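Local coordinates for CT021 (PDB 6UXD), which is of unknown function but belongs to a chlamydial protein family that is probably related to the LolA and LolB lipoprotein carriers, at residues A[8-11]-A[12-16]. Residues are numbered along the deposited sequence; the frame is centred on the assembly and turned at random.
Sequences SIQE and KILTA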
ATOM      1  N   SER A   8      -9.393 -10.573   3.516  1.00 51.39           N
ATOM      2  CA  SER A   8      -8.480  -9.793   4.338  1.00 48.42           C
ATOM      3  C   SER A   8      -7.575  -9.025   3.394  1.00 40.57           C
ATOM      4  O   SER A   8      -7.473  -9.353   2.207  1.00 50.35           O
ATOM      5  CB  SER A   8      -7.643 -10.679   5.280  1.00 49.35           C
ATOM      6  OG  SER A   8      -6.766 -11.497   4.532  1.00 44.84           O
ATOM      7  N   ILE A   9      -6.907  -8.000   3.922  1.00 37.32           N
ATOM      8  CA  ILE A   9      -5.969  -7.252   3.078  1.00 38.38           C
ATOM      9  C   ILE A   9      -4.832  -8.157   2.591  1.00 44.99           C
ATOM     10  O   ILE A   9      -4.385  -8.055   1.446  1.00 42.49           O
ATOM     11  CB  ILE A   9      -5.414  -6.040   3.837  1.00 46.41           C
ATOM     12  CG1 ILE A   9      -6.514  -4.994   4.074  1.00 49.94           C
ATOM     13  CG2 ILE A   9      -4.242  -5.467   3.055  1.00 36.66           C
ATOM     14  CD1 ILE A   9      -6.810  -4.149   2.832  1.00 45.59           C
ATOM     15  N   GLN A  10      -4.317  -9.035   3.458  1.00 43.36           N
ATOM     16  CA  GLN A  10      -3.243  -9.920   3.005  1.00 44.50           C
ATOM     17  C   GLN A  10      -3.689 -10.743   1.799  1.00 38.83           C
ATOM     18  O   GLN A  10      -3.022 -10.760   0.757  1.00 39.08           O
ATOM     19  CB  GLN A  10      -2.784 -10.844   4.134  1.00 43.43           C
ATOM     20  CG  GLN A  10      -1.516 -11.627   3.742  1.00 46.33           C
ATOM     21  CD  GLN A  10      -0.879 -12.361   4.907  1.00 43.74           C
ATOM     22  OE1 GLN A  10      -0.623 -11.776   5.958  1.00 47.44           O
ATOM     23  NE2 GLN A  10      -0.613 -13.645   4.718  1.00 46.48           N
ATOM     24  N   GLU A  11      -4.838 -11.419   1.928  1.00 42.42           N
ATOM     25  CA  GLU A  11      -5.384 -12.239   0.848  1.00 40.52           C
ATOM     26  C   GLU A  11      -5.556 -11.431  -0.436  1.00 50.54           C
ATOM     27  O   GLU A  11      -5.225 -11.890  -1.541  1.00 39.08           O
ATOM     28  CB  GLU A  11      -6.719 -12.817   1.326  1.00 46.43           C
ATOM     29  CG  GLU A  11      -7.439 -13.719   0.352  1.00 58.93           C
ATOM     30  CD  GLU A  11      -8.749 -14.260   0.916  1.00 65.29           C
ATOM     31  OE1 GLU A  11      -9.627 -14.650   0.116  1.00 68.24           O
ATOM     32  OE2 GLU A  11      -8.899 -14.297   2.159  1.00 64.90           O
ATOM     33  N   LYS A  12      -6.081 -10.220  -0.315  1.00 47.88           N
ATOM     34  CA  LYS A  12      -6.328  -9.421  -1.505  1.00 44.76           C
ATOM     35  C   LYS A  12      -5.022  -9.034  -2.185  1.00 34.55           C
ATOM     36  O   LYS A  12      -4.890  -9.141  -3.409  1.00 43.54           O
ATOM     37  CB  LYS A  12      -7.140  -8.187  -1.102  1.00 47.49           C
ATOM     38  CG  LYS A  12      -7.466  -7.279  -2.236  1.00 40.31           C
ATOM     39  CD  LYS A  12      -8.480  -7.885  -3.175  1.00 39.74           C
ATOM     40  CE  LYS A  12      -8.858  -6.818  -4.239  1.00 36.95           C
ATOM     41  NZ  LYS A  12      -9.354  -7.472  -5.485  1.00 38.32           N
ATOM     42  N   ILE A  13      -4.034  -8.604  -1.407  1.00 35.19           N
ATOM     43  CA  ILE A  13      -2.764  -8.195  -1.995  1.00 38.94           C
ATOM     44  C   ILE A  13      -1.991  -9.376  -2.561  1.00 47.60           C
ATOM     45  O   ILE A  13      -1.180  -9.203  -3.483  1.00 42.38           O
ATOM     46  CB  ILE A  13      -1.911  -7.439  -0.956  1.00 44.22           C
ATOM     47  CG1 ILE A  13      -2.728  -6.294  -0.320  1.00 50.21           C
ATOM     48  CG2 ILE A  13      -0.624  -6.956  -1.592  1.00 46.40           C
ATOM     49  CD1 ILE A  13      -3.206  -5.206  -1.299  1.00 50.41           C
ATOM     50  N   LEU A  14      -2.189 -10.590  -2.019  1.00 42.33           N
ATOM     51  CA  LEU A  14      -1.491 -11.732  -2.587  1.00 44.14           C
ATOM     52  C   LEU A  14      -2.024 -12.125  -3.958  1.00 48.46           C
ATOM     53  O   LEU A  14      -1.411 -12.982  -4.595  1.00 41.08           O
ATOM     54  CB  LEU A  14      -1.566 -12.966  -1.667  1.00 38.39           C
ATOM     55  CG  LEU A  14      -0.768 -12.893  -0.364  1.00 39.75           C
ATOM     56  CD1 LEU A  14      -0.907 -14.207   0.400  1.00 41.58           C
ATOM     57  CD2 LEU A  14       0.674 -12.595  -0.616  1.00 46.11           C
ATOM     58  N   THR A  15      -3.159 -11.565  -4.407  1.00 39.87           N
ATOM     59  CA  THR A  15      -3.592 -11.758  -5.785  1.00 39.26           C
ATOM     60  C   THR A  15      -2.809 -10.886  -6.772  1.00 43.72           C
ATOM     61  O   THR A  15      -2.862 -11.141  -7.977  1.00 47.39           O
ATOM     62  CB  THR A  15      -5.100 -11.475  -5.928  1.00 40.51           C
ATOM     63  OG1 THR A  15      -5.352 -10.060  -5.870  1.00 40.27           O
ATOM     64  CG2 THR A  15      -5.901 -12.159  -4.810  1.00 44.73           C
ATOM     65  N   ALA A  16      -2.063  -9.886  -6.302  1.00 42.83           N
ATOM     66  CA  ALA A  16      -1.280  -9.067  -7.220  1.00 41.71           C
ATOM     67  C   ALA A  16      -0.189  -9.910  -7.871  1.00 51.06           C
ATOM     68  O   ALA A  16       0.124 -11.010  -7.426  1.00 45.64           O
ATOM     69  CB  ALA A  16      -0.650  -7.878  -6.501  1.00 43.60           C
TER
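K12 hydrogen-bonds through its backbone N to S8 O (3.0 Å), and its CB rests on the same oxygen. With CG anti to the backbone N (chi1 -180°) and a bend at chi2, the rest of the lysine leads away from the turn; the K12 side chain also touches F175 of strand 170-176. E11 stretches away through an extended chain. Its amide points back to S8, which sits at the N-cap position of helix 9-13 and accepts from E11 N through OG, a nearly straight 3.2 Å capping bond (168° at the hydrogen). This helix follows directly on strand 7-8 in a largely antiparallel beta protein, with strands 170-176, 79-84 and 29-38 around it. Two further i to i+4 bonds follow, from I13 N to I9 O and from L14 N to Q10 O, both at 2.9 Å. I9 and I13 lie side by side and point the same way, I9 CG2 touching I13 CG1 at 3.8 Å; I9 also packs on I173 and F175, I13 on I35. On another side of the helix, Q10 CG comes within 4.3 Å of L14 CD1, and both residues reach I84. Further along, K12 O accepts from two donors of T15, its backbone N and its hydroxyl, with T15 OG1 lying 2.7 Å from K12 O in the carbonyl plane. T15 chi1 of 74° swings the hydroxyl back to that oxygen and lets CG2 lie against E11 O, as the chain leaves through the type I turn from I13 to A16.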